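Local coordinates for putative iron binding protein (Bordetella pertussis Tohama I, PDB 1Y9U) that binds ferric iron through tyrosine side chains and probably serves as the periplasmic binding protein of an iron uptake system, at residues R105-L115 against D192-V201; G233-G241 against L295-I305. All coordinates share one frame; numbering follows the deposited sequence. Where two conformers were deposited one is given.

From the N terminus, contact 1 forms first: strand 100-112 is met again by residues 192-201 after an excursion of 76 residues, about half of it helical, which closes that loop. Contact 2 follows in series, neither nesting in it nor crossing it. The chain leaves residues 233-241, passes through 53 residues and returns with 295-305, just as the last helix, 303-318, begins. The two contacts share one sheet, because strands 100-112 and 237-245 are neighbours: Arg105 N lies 2.8 Å from Asn238 O, and Arg107 N approaches His236 O. Contact 1 thus leads to the iron-binding tyrosines, while contact 2 joins the same sheet to the C-terminal helix.

Contact 1 of 2, residues R105-L115 against D192-V201; sequences RDRVLYVEKDL and DIGLANAYYV
An antiparallel beta ladder pairs strand 105-112 with strand 193-197 and runs directly into the helix whose first turn carries the iron-binding Tyr199 and Tyr200, in a solute-binding protein of the periplasmic type. Val108 and Ala196 form a hydrogen-bonded pair, with Val108 N to Ala196 O at 2.9 Å; Tyr110 and Gly194 form the next, and Glu112 N reaches Asp192 O at the far end. Past the last strand residue, Ala198 N still donates to Asp106 O at 3.0 Å (168° at the hydrogen), which ties the helix start to the ladder. On the face bearing Tyr110, that side chain spans the junction. Its CG stands opposite the carbonyl carbon (chi1 -65°), and the ring extends over Ala196, whose CB sits 3.5 Å from the ring centroid in a CH-pi contact. Val201 CG2 comes obliquely to the same ring, 3.3 Å from Tyr110 CE1. The phenol OH donates to Asn197 O at 2.7 Å, so a carbonyl at the strand-helix junction is held by a side chain from the other strand. On the opposite face, Leu109 CD1 packs on Ile193 CB at 4.0 Å, and Leu115 CD2 continues this apolar row against Ile193 CG2. Further along, Arg107 bends at chi2 to bring its guanidinium back over Ala196 CA. It also makes a salt bridge with Asp179, which accepts from Asn197 N as well. The tyrosines belong to a cluster with Tyr143, a further iron ligand, whose OH is hydrogen-bonded to Tyr200 OH; the iron itself is absent. Arg107 NH1 meets Asn197 OD1 at 2.9 Å, the oxygen lying in the guanidinium plane while the donor stands 75° out of the amide plane.

Contact 2 of 2, residues G233-G241 against L295-I305; sequences GGTHVNISG and LKVDTLPVAEI
Thr235 CB rests 3.3 Å from Lys296 O and 4.1 Å from Leu295 CD1. From there the side chain divides. OG1 is turned to lie beside the backbone N (chi1 -64°) and accepts from a water at 2.8 Å; that water in turn accepts a hydrogen bond from Lys296 N at 2.9 Å. The same hydroxyl is hydrogen-bonded to Pro225 O, so the tip is gripped by the protein as well as by solvent. The methyl branch, CG2, packs against Asp106 CB of strand 100-112, and the side chain also touches Tyr122. Its backbone makes a single bridge with residues 296-298: Thr235 N donates to Lys296 O at 2.8 Å, almost straight at 173°, and Asp298 N donates to Thr235 O at 3.0 Å. This bridge stitches residues 295-298 to the segment that runs on as strand 237-245, which pairs with strand 100-112 and also with strand 58-62; in periplasmic solute-binding proteins strands of this kind commonly link the two lobes, and probably do so here. Asp298 is itself fixed by an Asx turn, in which OD1 accepts from Leu300 N standing 68° out of the carboxylate plane. A second water bridges that OD1 to Gly234 N, while Gly234 CA lies close against Lys296 O. Beyond the bridge, the apolar side chains take over. Val237 CG2 meets Val297 CG1 at 4.0 Å, the two valines crossing at about a right angle, and the two methyls of Val302 divide between neighbours, CG1 facing Val237 CG2 and CG2 facing Ile239 CD1, with Ile64 of helix 64-72 also touching Val302. Ile305, on the first turn of helix 303-318, reaches across with CD1, 3.7 Å from Val237 O.

Contact 1 of 2, residues R105-L115 against D192-V201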
loop_
_atom_site.group_PDB
_atom_site.type_symbol
_atom_site.label_atom_id
_atom_site.label_comp_id
_atom_site.label_asym_id
_atom_site.label_seq_id
_atom_site.Cartn_x
_atom_site.Cartn_y
_atom_site.Cartn_z
ATOM N N ARG A 105 -0.577 -2.079 2.582
ATOM C CA ARG A 105 0.395 -1.010 2.825
ATOM C C ARG A 105 -0.252 0.006 3.753
ATOM O O ARG A 105 -0.868 0.967 3.308
ATOM C CB ARG A 105 0.754 -0.407 1.482
ATOM C CG ARG A 105 1.553 -1.395 0.620
ATOM C CD ARG A 105 1.559 -1.077 -0.841
ATOM N NE ARG A 105 2.082 0.245 -1.153
ATOM C CZ ARG A 105 3.346 0.525 -1.449
ATOM N NH1 ARG A 105 4.295 -0.392 -1.483
ATOM N NH2 ARG A 105 3.664 1.769 -1.729
ATOM N N ASP A 106 -0.104 -0.241 5.045
ATOM C CA ASP A 106 -0.705 0.562 6.087
ATOM C C ASP A 106 0.078 1.812 6.368
ATOM O O ASP A 106 1.319 1.798 6.429
ATOM C CB ASP A 106 -0.975 -0.227 7.379
ATOM C CG ASP A 106 0.208 -0.990 7.921
ATOM O OD1 ASP A 106 0.933 -1.660 7.159
ATOM O OD2 ASP A 106 0.403 -1.029 9.133
ATOM N N ARG A 107 -0.665 2.896 6.532
ATOM C CA ARG A 107 -0.073 4.192 6.796
ATOM C C ARG A 107 -0.251 4.487 8.277
ATOM O O ARG A 107 -1.364 4.562 8.769
ATOM C CB ARG A 107 -0.682 5.267 5.905
ATOM C CG ARG A 107 0.092 6.566 5.911
ATOM C CD ARG A 107 -0.003 7.334 4.577
ATOM N NE ARG A 107 0.883 8.491 4.454
ATOM C CZ ARG A 107 2.185 8.397 4.213
ATOM N NH1 ARG A 107 2.776 7.220 4.111
ATOM N NH2 ARG A 107 2.902 9.496 4.073
ATOM N N VAL A 108 0.875 4.553 8.986
ATOM C CA VAL A 108 0.899 4.518 10.437
ATOM C C VAL A 108 1.587 5.758 11.011
ATOM O O VAL A 108 1.990 6.656 10.289
ATOM C CB VAL A 108 1.568 3.203 10.915
ATOM C CG1 VAL A 108 0.860 1.966 10.308
ATOM C CG2 VAL A 108 3.042 3.165 10.566
ATOM N N LEU A 109 1.718 5.790 12.335
ATOM C CA LEU A 109 2.390 6.860 13.038
ATOM C C LEU A 109 3.746 6.367 13.511
ATOM O O LEU A 109 3.834 5.400 14.259
ATOM C CB LEU A 109 1.560 7.308 14.235
ATOM C CG LEU A 109 1.932 8.669 14.830
ATOM C CD1 LEU A 109 1.538 9.834 13.902
ATOM C CD2 LEU A 109 1.315 8.850 16.206
ATOM N N TYR A 110 4.810 6.997 13.034
ATOM C CA TYR A 110 6.133 6.794 13.614
ATOM C C TYR A 110 6.211 7.645 14.856
ATOM O O TYR A 110 5.770 8.787 14.820
ATOM C CB TYR A 110 7.225 7.247 12.676
ATOM C CG TYR A 110 7.396 6.497 11.361
ATOM C CD1 TYR A 110 6.538 5.483 10.944
ATOM C CD2 TYR A 110 8.460 6.839 10.509
ATOM C CE1 TYR A 110 6.725 4.856 9.716
ATOM C CE2 TYR A 110 8.651 6.211 9.306
ATOM C CZ TYR A 110 7.799 5.195 8.920
ATOM O OH TYR A 110 7.969 4.633 7.669
ATOM N N VAL A 111 6.737 7.095 15.945
ATOM C CA VAL A 111 6.738 7.750 17.245
ATOM C C VAL A 111 8.112 7.607 17.874
ATOM O O VAL A 111 8.672 6.510 17.879
ATOM C CB VAL A 111 5.686 7.117 18.181
ATOM C CG1 VAL A 111 5.691 7.786 19.544
ATOM C CG2 VAL A 111 4.294 7.161 17.520
ATOM N N GLU A 112 8.640 8.677 18.457
ATOM C CA GLU A 112 9.891 8.590 19.202
ATOM C C GLU A 112 9.781 7.424 20.180
ATOM O O GLU A 112 8.754 7.273 20.847
ATOM C CB GLU A 112 10.139 9.885 19.956
ATOM C CG GLU A 112 11.584 10.111 20.361
ATOM C CD GLU A 112 12.029 9.336 21.596
ATOM O OE1 GLU A 112 11.182 9.019 22.456
ATOM O OE2 GLU A 112 13.252 9.043 21.668
ATOM N N LYS A 113 10.829 6.609 20.279
ATOM C CA LYS A 113 10.702 5.306 20.904
ATOM C C LYS A 113 10.206 5.308 22.355
ATOM O O LYS A 113 9.592 4.343 22.784
ATOM C CB LYS A 113 12.025 4.540 20.821
ATOM C CG LYS A 113 13.140 5.170 21.659
ATOM C CD LYS A 113 14.492 4.535 21.382
ATOM C CE LYS A 113 15.613 5.170 22.193
ATOM N NZ LYS A 113 15.507 4.836 23.652
ATOM N N ASP A 114 10.461 6.375 23.090
ATOM C CA ASP A 114 10.053 6.435 24.497
ATOM C C ASP A 114 8.891 7.366 24.797
ATOM O O ASP A 114 8.526 7.565 25.950
ATOM C CB ASP A 114 11.240 6.849 25.359
ATOM C CG ASP A 114 12.358 5.841 25.312
ATOM O OD1 ASP A 114 12.064 4.639 25.509
ATOM O OD2 ASP A 114 13.539 6.186 25.090
ATOM N N LEU A 115 8.270 7.925 23.768
ATOM C CA LEU A 115 7.104 8.781 23.984
ATOM C C LEU A 115 5.970 7.948 24.551
ATOM O O LEU A 115 5.731 6.833 24.125
ATOM C CB LEU A 115 6.692 9.428 22.655
ATOM C CG LEU A 115 5.935 10.748 22.717
ATOM C CD1 LEU A 115 6.872 11.855 23.159
ATOM C CD2 LEU A 115 5.357 11.097 21.361
ATOM N N ASP A 192 8.403 14.661 17.011
ATOM C CA ASP A 192 8.173 13.519 17.888
ATOM C C ASP A 192 7.386 12.398 17.212
ATOM O O ASP A 192 7.504 11.252 17.592
ATOM C CB ASP A 192 7.438 13.950 19.167
ATOM C CG ASP A 192 8.302 14.789 20.072
ATOM O OD1 ASP A 192 9.548 14.714 19.971
ATOM O OD2 ASP A 192 7.783 15.555 20.899
ATOM N N ILE A 193 6.532 12.762 16.260
ATOM C CA ILE A 193 5.662 11.815 15.573
ATOM C C ILE A 193 5.534 12.205 14.107
ATOM O O ILE A 193 5.828 13.327 13.720
ATOM C CB ILE A 193 4.234 11.743 16.215
ATOM C CG1 ILE A 193 3.458 13.059 16.018
ATOM C CG2 ILE A 193 4.311 11.372 17.681
ATOM C CD1 ILE A 193 2.049 13.007 16.628
ATOM N N GLY A 194 5.076 11.278 13.279
ATOM C CA GLY A 194 4.768 11.608 11.891
ATOM C C GLY A 194 4.065 10.478 11.201
ATOM O O GLY A 194 4.131 9.353 11.666
ATOM N N LEU A 195 3.414 10.766 10.086
ATOM C CA LEU A 195 2.706 9.733 9.332
ATOM C C LEU A 195 3.601 9.230 8.236
ATOM O O LEU A 195 4.216 10.015 7.519
ATOM C CB LEU A 195 1.427 10.284 8.687
ATOM C CG LEU A 195 0.229 10.504 9.596
ATOM C CD1 LEU A 195 -0.874 11.232 8.820
ATOM C CD2 LEU A 195 -0.272 9.183 10.151
ATOM N N ALA A 196 3.678 7.909 8.122
ATOM C CA ALA A 196 4.528 7.245 7.147
ATOM C C ALA A 196 4.144 5.770 7.092
ATOM O O ALA A 196 3.461 5.258 7.975
ATOM C CB ALA A 196 5.987 7.429 7.492
ATOM N N ASN A 197 4.553 5.071 6.037
ATOM C CA ASN A 197 4.092 3.712 5.837
ATOM C C ASN A 197 4.891 2.702 6.687
ATOM O O ASN A 197 6.110 2.809 6.837
ATOM C CB ASN A 197 4.124 3.331 4.387
ATOM C CG ASN A 197 2.980 3.914 3.607
ATOM O OD1 ASN A 197 2.077 4.457 4.164
ATOM N ND2 ASN A 197 3.043 3.808 2.289
ATOM N N ALA A 198 4.198 1.700 7.218
ATOM C CA ALA A 198 4.789 0.747 8.146
ATOM C C ALA A 198 5.913 -0.072 7.540
ATOM O O ALA A 198 6.888 -0.404 8.188
ATOM C CB ALA A 198 3.705 -0.176 8.641
ATOM N N TYR A 199 5.751 -0.614 6.299
ATOM C CA TYR A 199 6.920 -1.391 5.559
ATOM C C TYR A 199 8.298 -0.662 5.595
ATOM O O TYR A 199 9.376 -1.301 5.640
ATOM C CB TYR A 199 6.611 -1.873 4.059
ATOM C CG TYR A 199 6.398 -0.744 3.001
ATOM C CD1 TYR A 199 7.489 -0.123 2.451
ATOM C CD2 TYR A 199 5.154 -0.347 2.564
ATOM C CE1 TYR A 199 7.365 0.870 1.518
ATOM C CE2 TYR A 199 5.040 0.719 1.618
ATOM C CZ TYR A 199 6.150 1.256 1.115
ATOM O OH TYR A 199 5.933 2.270 0.210
ATOM N N TYR A 200 8.307 0.657 5.569
ATOM C CA TYR A 200 9.616 1.283 5.640
ATOM C C TYR A 200 10.299 1.016 6.989
ATOM O O TYR A 200 11.531 0.961 7.066
ATOM C CB TYR A 200 9.568 2.774 5.437
ATOM C CG TYR A 200 9.139 3.188 4.053
ATOM C CD1 TYR A 200 7.938 3.871 3.838
ATOM C CD2 TYR A 200 9.924 2.911 2.947
ATOM C CE1 TYR A 200 7.553 4.256 2.582
ATOM C CE2 TYR A 200 9.546 3.307 1.691
ATOM C CZ TYR A 200 8.361 3.988 1.519
ATOM O OH TYR A 200 7.990 4.367 0.252
ATOM N N VAL A 201 9.509 0.833 8.044
ATOM C CA VAL A 201 10.035 0.494 9.360
ATOM C C VAL A 201 10.516 -0.964 9.329
ATOM O O VAL A 201 11.520 -1.290 9.960
ATOM C CB VAL A 201 8.997 0.734 10.471
ATOM C CG1 VAL A 201 9.619 0.448 11.847
ATOM C CG2 VAL A 201 8.446 2.143 10.390
HETATM O O HOH W 1 -0.017 3.654 1.543
HETATM O O HOH W 2 3.006 -0.167 5.162
#

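Contact 2 of 2, residues G233-G241 against L295-I305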
loop_
_atom_site.group_PDB
_atom_site.type_symbol
_atom_site.label_atom_id
_atom_site.label_comp_id
_atom_site.label_asym_id
_atom_site.label_seq_id
_atom_site.Cartn_x
_atom_site.Cartn_y
_atom_site.Cartn_z
ATOM N N GLY A 233 -12.898 0.957 14.968
ATOM C CA GLY A 233 -12.279 1.556 13.796
ATOM C C GLY A 233 -11.005 0.850 13.381
ATOM O O GLY A 233 -10.410 0.101 14.169
ATOM N N GLY A 234 -10.592 1.102 12.138
ATOM C CA GLY A 234 -9.454 0.420 11.567
ATOM C C GLY A 234 -8.408 1.347 10.987
ATOM O O GLY A 234 -8.624 2.543 10.795
ATOM N N THR A 235 -7.260 0.757 10.686
ATOM C CA THR A 235 -6.102 1.450 10.127
ATOM C C THR A 235 -6.221 1.555 8.621
ATOM O O THR A 235 -6.671 0.620 7.960
ATOM C CB THR A 235 -4.841 0.661 10.513
ATOM O OG1 THR A 235 -4.682 0.672 11.943
ATOM C CG2 THR A 235 -3.575 1.274 9.899
ATOM N N HIS A 236 -5.815 2.701 8.078
ATOM C CA HIS A 236 -5.796 2.940 6.660
ATOM C C HIS A 236 -4.768 2.068 5.968
ATOM O O HIS A 236 -3.600 2.054 6.345
ATOM C CB HIS A 236 -5.446 4.402 6.373
ATOM C CG HIS A 236 -5.347 4.705 4.913
ATOM N ND1 HIS A 236 -4.164 4.890 4.223
ATOM C CD2 HIS A 236 -6.332 4.815 3.999
ATOM C CE1 HIS A 236 -4.442 5.122 2.946
ATOM N NE2 HIS A 236 -5.751 5.075 2.789
ATOM N N VAL A 237 -5.205 1.388 4.916
ATOM C CA VAL A 237 -4.314 0.641 4.049
ATOM C C VAL A 237 -4.527 0.993 2.581
ATOM O O VAL A 237 -5.659 1.191 2.110
ATOM C CB VAL A 237 -4.421 -0.903 4.236
ATOM C CG1 VAL A 237 -4.227 -1.292 5.688
ATOM C CG2 VAL A 237 -5.724 -1.481 3.661
ATOM N N ASN A 238 -3.425 1.136 1.863
ATOM C CA ASN A 238 -3.478 0.976 0.405
ATOM C C ASN A 238 -2.990 -0.461 0.114
ATOM O O ASN A 238 -2.739 -1.249 1.040
ATOM C CB ASN A 238 -2.707 2.071 -0.384
ATOM C CG ASN A 238 -3.304 2.363 -1.783
ATOM O OD1 ASN A 238 -3.861 1.501 -2.433
ATOM N ND2 ASN A 238 -3.231 3.645 -2.215
ATOM N N ILE A 239 -2.878 -0.809 -1.151
ATOM C CA ILE A 239 -2.586 -2.181 -1.522
ATOM C C ILE A 239 -1.634 -2.294 -2.680
ATOM O O ILE A 239 -1.461 -1.368 -3.452
ATOM C CB ILE A 239 -3.905 -2.912 -1.901
ATOM C CG1 ILE A 239 -4.549 -2.286 -3.150
ATOM C CG2 ILE A 239 -4.865 -2.980 -0.724
ATOM C CD1 ILE A 239 -5.725 -3.114 -3.700
ATOM N N SER A 240 -1.036 -3.468 -2.812
ATOM C CA SER A 240 -0.615 -3.944 -4.135
ATOM C C SER A 240 -1.666 -4.948 -4.595
ATOM O O SER A 240 -2.409 -5.489 -3.786
ATOM C CB SER A 240 0.769 -4.599 -4.117
ATOM O OG SER A 240 0.707 -5.904 -3.548
ATOM N N GLY A 241 -1.724 -5.199 -5.890
ATOM C CA GLY A 241 -2.749 -6.107 -6.375
ATOM C C GLY A 241 -2.592 -6.450 -7.827
ATOM O O GLY A 241 -1.633 -6.063 -8.471
ATOM N N LEU A 295 -3.033 -5.828 13.832
ATOM C CA LEU A 295 -3.535 -4.937 12.796
ATOM C C LEU A 295 -5.049 -5.082 12.677
ATOM O O LEU A 295 -5.546 -6.183 12.477
ATOM C CB LEU A 295 -2.882 -5.258 11.443
ATOM C CG LEU A 295 -3.418 -4.508 10.214
ATOM C CD1 LEU A 295 -3.158 -3.026 10.291
ATOM C CD2 LEU A 295 -2.824 -5.082 8.930
ATOM N N LYS A 296 -5.758 -3.977 12.823
ATOM C CA LYS A 296 -7.175 -3.878 12.511
ATOM C C LYS A 296 -7.242 -3.083 11.219
ATOM O O LYS A 296 -6.843 -1.921 11.171
ATOM C CB LYS A 296 -7.946 -3.171 13.640
ATOM C CG LYS A 296 -9.452 -3.132 13.482
ATOM C CD LYS A 296 -10.090 -4.513 13.409
ATOM C CE LYS A 296 -11.583 -4.497 13.788
ATOM N NZ LYS A 296 -12.439 -5.219 12.781
ATOM N N VAL A 297 -7.707 -3.723 10.164
ATOM C CA VAL A 297 -7.786 -3.099 8.851
ATOM C C VAL A 297 -9.107 -2.359 8.713
ATOM O O VAL A 297 -10.157 -2.892 9.049
ATOM C CB VAL A 297 -7.671 -4.148 7.719
ATOM C CG1 VAL A 297 -7.824 -3.512 6.373
ATOM C CG2 VAL A 297 -6.369 -4.920 7.823
ATOM N N ASP A 298 -9.051 -1.118 8.234
ATOM C CA ASP A 298 -10.256 -0.354 7.945
ATOM C C ASP A 298 -11.218 -1.203 7.120
ATOM O O ASP A 298 -10.822 -1.776 6.105
ATOM C CB ASP A 298 -9.828 0.917 7.216
ATOM C CG ASP A 298 -10.919 1.930 7.074
ATOM O OD1 ASP A 298 -12.091 1.681 7.449
ATOM O OD2 ASP A 298 -10.654 3.034 6.557
ATOM N N THR A 299 -12.485 -1.274 7.551
ATOM C CA THR A 299 -13.493 -2.013 6.778
ATOM C C THR A 299 -13.918 -1.318 5.491
ATOM O O THR A 299 -14.562 -1.922 4.632
ATOM C CB THR A 299 -14.739 -2.311 7.609
ATOM O OG1 THR A 299 -15.275 -1.089 8.138
ATOM C CG2 THR A 299 -14.421 -3.205 8.805
ATOM N N LEU A 300 -13.545 -0.047 5.339
ATOM C CA LEU A 300 -13.842 0.710 4.140
ATOM C C LEU A 300 -13.435 -0.079 2.887
ATOM O O LEU A 300 -12.313 -0.597 2.817
ATOM C CB LEU A 300 -13.074 2.040 4.176
ATOM C CG LEU A 300 -13.398 3.034 3.077
ATOM C CD1 LEU A 300 -14.756 3.687 3.363
ATOM C CD2 LEU A 300 -12.337 4.117 2.964
ATOM N N PRO A 301 -14.297 -0.194 1.888
ATOM C CA PRO A 301 -13.854 -0.707 0.594
ATOM C C PRO A 301 -12.753 0.182 0.038
ATOM O O PRO A 301 -12.929 1.391 -0.029
ATOM C CB PRO A 301 -15.127 -0.651 -0.263
ATOM C CG PRO A 301 -16.223 -0.676 0.721
ATOM C CD PRO A 301 -15.742 0.106 1.901
ATOM N N VAL A 302 -11.593 -0.375 -0.289
ATOM C CA VAL A 302 -10.496 0.465 -0.760
ATOM C C VAL A 302 -10.822 1.147 -2.069
ATOM O O VAL A 302 -10.212 2.152 -2.406
ATOM C CB VAL A 302 -9.139 -0.275 -0.856
ATOM C CG1 VAL A 302 -8.633 -0.603 0.533
ATOM C CG2 VAL A 302 -9.219 -1.531 -1.743
ATOM N N ALA A 303 -11.814 0.642 -2.809
ATOM C CA ALA A 303 -12.265 1.343 -4.003
ATOM C C ALA A 303 -12.727 2.783 -3.708
ATOM O O ALA A 303 -12.612 3.637 -4.575
ATOM C CB ALA A 303 -13.351 0.561 -4.721
ATOM N N GLU A 304 -13.216 3.022 -2.493
ATOM C CA GLU A 304 -13.585 4.379 -2.029
ATOM C C GLU A 304 -12.420 5.367 -2.095
ATOM O O GLU A 304 -12.618 6.575 -2.289
ATOM C CB GLU A 304 -14.161 4.346 -0.602
ATOM C CG GLU A 304 -15.493 3.625 -0.471
ATOM C CD GLU A 304 -16.663 4.485 -0.923
ATOM O OE1 GLU A 304 -17.033 4.392 -2.098
ATOM O OE2 GLU A 304 -17.183 5.265 -0.101
ATOM N N ILE A 305 -11.203 4.874 -1.904
ATOM C CA ILE A 305 -10.022 5.730 -1.989
ATOM C C ILE A 305 -9.894 6.301 -3.407
ATOM O O ILE A 305 -9.628 7.486 -3.601
ATOM C CB ILE A 305 -8.754 4.947 -1.574
ATOM C CG1 ILE A 305 -8.795 4.634 -0.089
ATOM C CG2 ILE A 305 -7.491 5.710 -1.933
ATOM C CD1 ILE A 305 -7.875 3.503 0.278
HETATM O O HOH W 3 -12.560 2.421 10.023
HETATM O O HOH W 4 -4.451 -1.499 13.618
#